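Local coordinates for 4-alpha-glucanotransferase (Streptococcus agalactiae, PDB 6M6T), which is an amylomaltase, or disproportionating enzyme, a carbohydrate-active protein built on a parallel beta/alpha barrel of the TIM-barrel clan, at residues Ile13-Gly18 with Trp470-Arg475; Thr39-Trp44 with Ala485-Ile490; Asp450-Pro455 with Glu481-Phe486. All blocks are in the same frame, centred on the assembly; numbering follows the deposited sequence.

Interaction 1. Residues Ile13-Gly18 with Trp470-Arg475; sequences ITSLPG and WQWRMR
Arg473 and Met474, neighbours in an extended piece of chain, reach along Ile13-Gly18 by different routes; they on one side and Ser15 and Pro17 on the other carry most of the contact, with Trp472 alongside. Arg473 leaves its backbone with CG anti to the carbonyl carbon, brings CG to 3.5 Å from Thr14 O and bends at chi3 (72°), which turns the guanidinium toward the backbone of Leu16 to Gly18. NE gives its proton to Leu16 O at 3.2 Å, nearly along the C=O axis and close to the guanidinium plane. NH2 makes a weak, long bond to Gly18 O, and Pro17 O also lies in plane at the guanidinium edge. A long side chain with several N-H groups suits a turn that directs the carbonyl of buried Leu16 and, more loosely, that of Gly18 toward it. Met474 uses both its parts. Its backbone N bonds Ser15 O at 2.9 Å, in the carbonyl plane, while its flexible side chain, bent at chi2 and chi3, runs beside Pro17 and brings CE to 3.6 Å from Pro17 CG. The rigid proline ring offers this methyl a firm apolar flank. Ser15, small enough for the closest backbone approach, sets CB 3.6 Å from Trp472 CE3, obliquely to the indole; its OG lies near Trp472 O in a weak pairing. Trp472 has CG anti to its own N (chi1 -173°), which swings the indole so that CE3 and CZ3 come up to Ser15 CB. Thus a loop following strand 6-10 is joined to the long loop that precedes helix 481-493. Leu16 and Pro17 lean on helix 27-38, whereas Trp472 and Met474 rest against Met448 of helix 448-451.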
# COMPACT_ATOMS: atom_id res chain seq x y z
N ILE A 13 4.14 -7.24 2.73
CA ILE A 13 4.42 -7.84 4.03
C ILE A 13 3.35 -8.83 4.44
O ILE A 13 3.62 -9.78 5.18
CB ILE A 13 4.57 -6.71 5.07
CG1 ILE A 13 5.40 -5.57 4.48
CG2 ILE A 13 5.14 -7.27 6.37
CD1 ILE A 13 6.86 -5.76 4.59
N THR A 14 2.11 -8.65 3.97
CA THR A 14 1.08 -9.58 4.43
C THR A 14 1.28 -10.96 3.81
O THR A 14 0.96 -11.97 4.44
CB THR A 14 -0.34 -9.03 4.15
OG1 THR A 14 -0.74 -9.28 2.79
CG2 THR A 14 -0.39 -7.56 4.42
N SER A 15 1.85 -11.03 2.61
CA SER A 15 1.93 -12.30 1.88
C SER A 15 3.10 -13.18 2.32
O SER A 15 3.17 -14.35 1.91
CB SER A 15 2.02 -12.04 0.37
OG SER A 15 1.16 -11.00 -0.03
N LEU A 16 4.01 -12.66 3.15
CA LEU A 16 5.06 -13.48 3.75
C LEU A 16 4.42 -14.68 4.45
O LEU A 16 3.24 -14.63 4.78
CB LEU A 16 5.88 -12.65 4.74
CG LEU A 16 7.07 -11.82 4.24
CD1 LEU A 16 6.76 -11.03 2.95
CD2 LEU A 16 7.47 -10.87 5.34
N PRO A 17 5.13 -15.79 4.73
CA PRO A 17 4.55 -16.89 5.45
C PRO A 17 4.85 -16.74 6.94
O PRO A 17 5.60 -15.87 7.31
CB PRO A 17 5.26 -18.10 4.88
CG PRO A 17 6.32 -17.55 3.98
CD PRO A 17 6.48 -16.10 4.35
N GLY A 18 4.23 -17.60 7.76
CA GLY A 18 4.45 -17.56 9.22
C GLY A 18 3.45 -18.39 9.99
O GLY A 18 2.71 -19.16 9.40
N TRP A 470 -6.86 -9.14 -0.71
CA TRP A 470 -5.71 -8.95 0.16
C TRP A 470 -5.43 -10.18 1.01
O TRP A 470 -4.88 -10.09 2.12
CB TRP A 470 -5.87 -7.71 1.05
CG TRP A 470 -6.60 -6.57 0.37
CD1 TRP A 470 -7.92 -6.23 0.54
CD2 TRP A 470 -6.08 -5.64 -0.59
NE1 TRP A 470 -8.24 -5.15 -0.25
CE2 TRP A 470 -7.13 -4.77 -0.95
CE3 TRP A 470 -4.82 -5.46 -1.18
CZ2 TRP A 470 -6.96 -3.73 -1.88
CZ3 TRP A 470 -4.66 -4.43 -2.10
CH2 TRP A 470 -5.72 -3.58 -2.45
N GLN A 471 -5.77 -11.35 0.49
CA GLN A 471 -5.70 -12.57 1.27
C GLN A 471 -4.58 -13.51 0.84
O GLN A 471 -4.38 -14.54 1.49
CB GLN A 471 -7.02 -13.33 1.18
CG GLN A 471 -8.01 -12.90 2.20
CD GLN A 471 -9.39 -13.26 1.77
OE1 GLN A 471 -9.56 -14.06 0.84
NE2 GLN A 471 -10.40 -12.67 2.42
N TRP A 472 -3.87 -13.21 -0.24
CA TRP A 472 -2.86 -14.16 -0.70
C TRP A 472 -1.67 -14.19 0.25
O TRP A 472 -1.12 -13.15 0.64
CB TRP A 472 -2.38 -13.81 -2.10
CG TRP A 472 -1.49 -14.86 -2.64
CD1 TRP A 472 -1.84 -16.11 -3.05
CD2 TRP A 472 -0.08 -14.75 -2.84
NE1 TRP A 472 -0.73 -16.79 -3.50
CE2 TRP A 472 0.36 -15.98 -3.38
CE3 TRP A 472 0.86 -13.74 -2.61
CZ2 TRP A 472 1.69 -16.22 -3.69
CZ3 TRP A 472 2.18 -13.99 -2.91
CH2 TRP A 472 2.58 -15.22 -3.45
N ARG A 473 -1.27 -15.39 0.64
CA ARG A 473 0.01 -15.63 1.27
C ARG A 473 0.75 -16.69 0.46
O ARG A 473 0.15 -17.45 -0.30
CB ARG A 473 -0.15 -16.03 2.74
CG ARG A 473 -0.69 -14.90 3.62
CD ARG A 473 -0.91 -15.34 5.05
NE ARG A 473 0.35 -15.54 5.76
CZ ARG A 473 0.54 -16.46 6.71
NH1 ARG A 473 -0.45 -17.26 7.09
NH2 ARG A 473 1.73 -16.58 7.28
N MET A 474 2.06 -16.73 0.62
CA MET A 474 2.91 -17.61 -0.17
C MET A 474 3.53 -18.70 0.71
O MET A 474 4.15 -18.41 1.74
CB MET A 474 4.01 -16.81 -0.85
CG MET A 474 5.19 -17.64 -1.31
SD MET A 474 6.65 -16.59 -1.19
CE MET A 474 6.71 -16.44 0.59
N ARG A 475 3.36 -19.95 0.29
CA ARG A 475 4.00 -21.06 0.98
C ARG A 475 5.51 -21.04 0.75
O ARG A 475 5.96 -20.85 -0.39
CB ARG A 475 3.41 -22.38 0.50
CG ARG A 475 1.93 -22.29 0.22
CD ARG A 475 1.27 -23.67 0.23
NE ARG A 475 1.66 -24.49 -0.92
CZ ARG A 475 1.03 -24.46 -2.09
NH1 ARG A 475 -0.00 -23.64 -2.27
NH2 ARG A 475 1.43 -25.24 -3.09

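Interaction 2. Residues Thr39-Trp44 with Ala485-Ile490; sequences TDQKFW and AFLKEI
Thr39, the first residue to leave helical geometry after helix 27-38, brings its CA to 4.4 Å from Lys488 CA, and Asp40 then takes positive phi (60°) as the chain turns toward strand 43-45. Leu487 is the apolar centre of the contact: with CG anti to its backbone N, it meets Gln41 tip to tip and crosses Thr39 at about a right angle. Its CG stands 3.8 Å from Gln41 NE2. A bend at chi2 folds Gln41 back so that NE2 bonds Thr39 O at 3.1 Å, the donor lying above the carbonyl plane; NE2 also bonds Thr491 OG1. Glutamine thus gives leucine an aliphatic-and-amide surface while its NE2 is held by two oxygens. Thr39 OG1 bonds Phe35 O within the helix end, and OG1 and CB both lie against Leu487 CD2. Lys488 crosses Asp40 obliquely with its methylene chain, and NZ, 4.1 Å from Asp40 OD2, falls short of a salt bridge and bonds Glu38 O instead. The link between helix 27-38 and strand 43-45 is therefore packed against helix 481-493, with Tyr437 of helix 428-438 and Val9 of strand 6-10 also touching Leu487.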
# COMPACT_ATOMS: atom_id res chain seq x y z
N THR A 39 19.20 -13.36 -5.67
CA THR A 39 18.83 -13.23 -7.07
C THR A 39 19.26 -11.89 -7.68
O THR A 39 18.87 -11.58 -8.81
CB THR A 39 17.32 -13.43 -7.21
OG1 THR A 39 16.65 -12.62 -6.23
CG2 THR A 39 16.96 -14.89 -6.94
N ASP A 40 20.05 -11.10 -6.94
CA ASP A 40 20.60 -9.83 -7.41
C ASP A 40 19.49 -8.84 -7.77
O ASP A 40 19.61 -8.06 -8.72
CB ASP A 40 21.56 -10.05 -8.56
CG ASP A 40 22.45 -11.26 -8.33
OD1 ASP A 40 23.33 -11.21 -7.43
OD2 ASP A 40 22.23 -12.30 -9.01
N GLN A 41 18.43 -8.84 -6.96
CA GLN A 41 17.37 -7.86 -7.09
C GLN A 41 17.81 -6.53 -6.50
O GLN A 41 18.77 -6.43 -5.74
CB GLN A 41 16.10 -8.34 -6.39
CG GLN A 41 15.50 -9.59 -6.97
CD GLN A 41 15.29 -9.51 -8.47
OE1 GLN A 41 14.31 -8.94 -8.95
NE2 GLN A 41 16.21 -10.10 -9.22
N LYS A 42 17.11 -5.48 -6.89
CA LYS A 42 17.35 -4.15 -6.34
C LYS A 42 16.22 -3.69 -5.44
O LYS A 42 16.49 -3.07 -4.40
CB LYS A 42 17.55 -3.13 -7.47
CG LYS A 42 17.79 -1.72 -6.99
CD LYS A 42 19.24 -1.34 -7.04
CE LYS A 42 19.44 0.14 -6.73
NZ LYS A 42 18.55 0.93 -7.61
N PHE A 43 14.98 -4.03 -5.77
CA PHE A 43 13.83 -3.42 -5.12
C PHE A 43 12.89 -4.46 -4.53
O PHE A 43 12.69 -5.54 -5.10
CB PHE A 43 13.04 -2.52 -6.11
CG PHE A 43 13.83 -1.35 -6.61
CD1 PHE A 43 14.32 -0.40 -5.73
CD2 PHE A 43 14.12 -1.23 -7.95
CE1 PHE A 43 15.08 0.67 -6.20
CE2 PHE A 43 14.88 -0.16 -8.43
CZ PHE A 43 15.37 0.78 -7.55
N TRP A 44 12.33 -4.11 -3.37
CA TRP A 44 11.16 -4.77 -2.77
C TRP A 44 10.05 -3.73 -2.78
O TRP A 44 10.17 -2.71 -2.08
CB TRP A 44 11.46 -5.25 -1.34
CG TRP A 44 10.38 -6.09 -0.72
CD1 TRP A 44 9.18 -6.39 -1.28
CD2 TRP A 44 10.41 -6.76 0.56
NE1 TRP A 44 8.45 -7.19 -0.42
CE2 TRP A 44 9.19 -7.44 0.70
CE3 TRP A 44 11.36 -6.85 1.58
CZ2 TRP A 44 8.88 -8.19 1.82
CZ3 TRP A 44 11.03 -7.58 2.71
CH2 TRP A 44 9.80 -8.24 2.82
N ALA A 485 16.32 -19.63 -9.27
CA ALA A 485 17.29 -19.67 -10.36
C ALA A 485 16.74 -19.01 -11.61
O ALA A 485 17.47 -18.32 -12.34
CB ALA A 485 17.68 -21.12 -10.64
N PHE A 486 15.45 -19.20 -11.87
CA PHE A 486 14.79 -18.54 -12.98
C PHE A 486 14.88 -17.02 -12.85
O PHE A 486 15.19 -16.31 -13.82
CB PHE A 486 13.33 -18.97 -13.07
CG PHE A 486 12.54 -18.14 -14.02
CD1 PHE A 486 12.86 -18.12 -15.37
CD2 PHE A 486 11.52 -17.34 -13.57
CE1 PHE A 486 12.14 -17.34 -16.25
CE2 PHE A 486 10.81 -16.55 -14.45
CZ PHE A 486 11.12 -16.54 -15.79
N LEU A 487 14.55 -16.51 -11.66
CA LEU A 487 14.60 -15.06 -11.47
C LEU A 487 16.02 -14.55 -11.63
O LEU A 487 16.26 -13.55 -12.33
CB LEU A 487 14.01 -14.66 -10.11
CG LEU A 487 14.00 -13.16 -9.74
CD1 LEU A 487 13.35 -12.32 -10.83
CD2 LEU A 487 13.35 -12.88 -8.40
N LYS A 488 17.00 -15.22 -11.01
CA LYS A 488 18.38 -14.78 -11.19
C LYS A 488 18.77 -14.79 -12.66
O LYS A 488 19.47 -13.89 -13.13
CB LYS A 488 19.36 -15.65 -10.39
CG LYS A 488 20.78 -15.10 -10.45
CD LYS A 488 21.78 -16.00 -9.80
CE LYS A 488 22.69 -15.23 -8.84
NZ LYS A 488 23.15 -16.07 -7.67
N GLU A 489 18.30 -15.80 -13.41
CA GLU A 489 18.67 -15.90 -14.82
C GLU A 489 18.14 -14.71 -15.61
O GLU A 489 18.90 -14.03 -16.30
CB GLU A 489 18.18 -17.21 -15.42
CG GLU A 489 18.45 -17.34 -16.91
CD GLU A 489 17.65 -18.46 -17.54
OE1 GLU A 489 17.79 -18.70 -18.77
OE2 GLU A 489 16.88 -19.09 -16.79
N ILE A 490 16.83 -14.43 -15.52
CA ILE A 490 16.32 -13.30 -16.28
C ILE A 490 16.95 -12.00 -15.80
O ILE A 490 17.10 -11.05 -16.58
CB ILE A 490 14.78 -13.23 -16.24
CG1 ILE A 490 14.28 -12.84 -14.85
CG2 ILE A 490 14.16 -14.53 -16.75
CD1 ILE A 490 12.85 -13.15 -14.67

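Interaction 3. Residues Asp450-Pro455 with Glu481-Phe486; sequences DLLDKP and ENRKAF
This is a helix-to-turn contact, where the C-terminal end of the short helix 448-451, which follows strand 443-447, meets the first turns of helix 481-493. It is mostly van der Waals contact, carried by one long arginine and two leucines. The short helix ends in a Schellman motif, with Asp453 at positive phi (57°) as its C-prime residue: Asp453 N bonds Asp450 O, and Lys454 N bonds Gln449 O. Arg483 points its CB at this turn, bends at chi2 (-52°), and then runs alongside it. Its CD sits 3.4 Å from Leu451 O, and its CG is 4.0 Å from Leu452 CD2, the two side chains crossing obliquely. The guanidinium comes obliquely past the carbonyl of Leu452, NH2 lying 3.8 Å from Leu452 O, where a favourable attraction to the helix-end carbonyls is likely, though without a formal bond. Arginine suits this position because its methylenes can pack on leucine while the charged tip carries on past Leu452 toward Asp453. The carboxylate there is of opposite charge but at a distance, Asp453 OD2 being 5.2 Å from Arg483 NH2; Asp453 OD1 bonds Thr429 OG1. Leu451, with CG anti to the backbone N (chi1 -177°), sends CD1 toward the ring of Phe486, reaching CD2 at 4.3 Å in an oblique approach. Phe486 in turn lies on Glu430 and Arg434 of helix 428-438, Leu452 touches Met474 and Leu479 in the loop leading to helix 481-493, and Lys484, salt-bridged to Glu481 and Glu38, touches Phe35 of helix 27-38.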
# COMPACT_ATOMS: atom_id res chain seq x y z
N ASP A 450 3.37 -14.58 -9.89
CA ASP A 450 3.71 -15.13 -11.20
C ASP A 450 5.08 -15.81 -11.21
O ASP A 450 5.28 -16.76 -11.97
CB ASP A 450 3.67 -14.01 -12.24
CG ASP A 450 2.35 -13.25 -12.20
OD1 ASP A 450 1.30 -13.93 -12.08
OD2 ASP A 450 2.37 -11.99 -12.27
N LEU A 451 6.01 -15.34 -10.38
CA LEU A 451 7.27 -16.05 -10.22
C LEU A 451 7.05 -17.50 -9.79
O LEU A 451 7.77 -18.40 -10.24
CB LEU A 451 8.15 -15.31 -9.23
CG LEU A 451 9.50 -15.97 -9.08
CD1 LEU A 451 10.49 -15.27 -9.99
CD2 LEU A 451 9.92 -15.88 -7.64
N LEU A 452 6.07 -17.76 -8.93
CA LEU A 452 5.72 -19.12 -8.53
C LEU A 452 4.63 -19.74 -9.39
O LEU A 452 4.14 -20.83 -9.04
CB LEU A 452 5.28 -19.17 -7.07
CG LEU A 452 6.08 -18.28 -6.13
CD1 LEU A 452 5.29 -18.07 -4.83
CD2 LEU A 452 7.47 -18.86 -5.86
N ASP A 453 4.22 -19.07 -10.47
CA ASP A 453 3.21 -19.59 -11.39
C ASP A 453 1.90 -19.92 -10.66
O ASP A 453 1.41 -21.05 -10.72
CB ASP A 453 3.75 -20.82 -12.14
CG ASP A 453 3.02 -21.09 -13.47
OD1 ASP A 453 2.93 -20.18 -14.32
OD2 ASP A 453 2.55 -22.24 -13.67
N LYS A 454 1.32 -18.88 -9.95
CA LYS A 454 0.12 -19.26 -9.21
C LYS A 454 -1.15 -18.98 -10.02
O LYS A 454 -1.16 -18.11 -10.90
CB LYS A 454 0.06 -18.52 -7.87
CG LYS A 454 0.96 -19.11 -6.79
CD LYS A 454 0.61 -20.58 -6.55
CE LYS A 454 1.21 -21.09 -5.24
NZ LYS A 454 0.58 -20.47 -4.03
N PRO A 455 -2.27 -19.72 -9.78
CA PRO A 455 -3.46 -19.60 -10.65
C PRO A 455 -4.32 -18.38 -10.36
O PRO A 455 -3.93 -17.54 -9.55
CB PRO A 455 -4.23 -20.90 -10.36
CG PRO A 455 -3.30 -21.76 -9.53
CD PRO A 455 -2.44 -20.80 -8.79
N GLU A 481 14.29 -23.67 -5.25
CA GLU A 481 15.55 -23.21 -5.83
C GLU A 481 15.45 -22.98 -7.34
O GLU A 481 16.24 -22.24 -7.94
CB GLU A 481 16.67 -24.23 -5.53
CG GLU A 481 17.93 -23.61 -4.90
CD GLU A 481 17.64 -22.85 -3.59
OE1 GLU A 481 16.77 -23.29 -2.80
OE2 GLU A 481 18.33 -21.83 -3.31
N ASN A 482 14.51 -23.69 -7.97
CA ASN A 482 14.28 -23.52 -9.40
C ASN A 482 13.64 -22.17 -9.72
O ASN A 482 14.08 -21.47 -10.64
CB ASN A 482 13.42 -24.70 -9.90
CG ASN A 482 12.78 -24.47 -11.25
OD1 ASN A 482 11.72 -23.84 -11.36
ND2 ASN A 482 13.41 -25.03 -12.30
N ARG A 483 12.61 -21.77 -8.96
CA ARG A 483 12.03 -20.43 -9.14
C ARG A 483 13.10 -19.35 -8.95
O ARG A 483 13.20 -18.41 -9.75
CB ARG A 483 10.86 -20.18 -8.18
CG ARG A 483 9.73 -21.19 -8.22
CD ARG A 483 9.21 -21.42 -9.63
NE ARG A 483 7.93 -22.12 -9.60
CZ ARG A 483 7.54 -22.98 -10.54
NH1 ARG A 483 8.34 -23.24 -11.57
NH2 ARG A 483 6.35 -23.57 -10.45
N LYS A 484 13.90 -19.49 -7.89
CA LYS A 484 14.94 -18.51 -7.60
C LYS A 484 15.96 -18.46 -8.73
O LYS A 484 16.42 -17.38 -9.11
CB LYS A 484 15.62 -18.83 -6.27
CG LYS A 484 14.72 -18.62 -5.06
CD LYS A 484 15.01 -19.57 -3.89
CE LYS A 484 15.96 -18.95 -2.89
NZ LYS A 484 17.34 -19.07 -3.41
N ALA A 485 16.32 -19.63 -9.27
CA ALA A 485 17.29 -19.67 -10.36
C ALA A 485 16.74 -19.01 -11.61
O ALA A 485 17.47 -18.32 -12.34
CB ALA A 485 17.68 -21.12 -10.64
N PHE A 486 15.45 -19.20 -11.87
CA PHE A 486 14.79 -18.54 -12.98
C PHE A 486 14.88 -17.02 -12.85
O PHE A 486 15.19 -16.31 -13.82
CB PHE A 486 13.33 -18.97 -13.07
CG PHE A 486 12.54 -18.14 -14.02
CD1 PHE A 486 12.86 -18.12 -15.37
CD2 PHE A 486 11.52 -17.34 -13.57
CE1 PHE A 486 12.14 -17.34 -16.25
CE2 PHE A 486 10.81 -16.55 -14.45
CZ PHE A 486 11.12 -16.54 -15.79

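The three contacts form a continuous path from near the bound sugars to the outer helices. Interaction 1 is the one with a residue close to a ligand: the side chain of Trp470, which turns away from the contact, is about 5 Å from the bound 1,5-anhydro-D-glucitol and from an AC1 residue. Interactions 1 and 3, with centres 15 Å apart, meet where Met474 CG packs on Leu452 CD1 at 3.6 Å. Interactions 2 and 3 share Ala485 and Phe486 of helix 481-493, and Leu487 CB lies 3.6 Å from Leu451 CD1. Interaction 1 also touches interaction 2 through Leu16 CD1 and Trp44 CZ2, 3.7 Å apart. Interaction 1 joins two loops; the others pack helix 481-493.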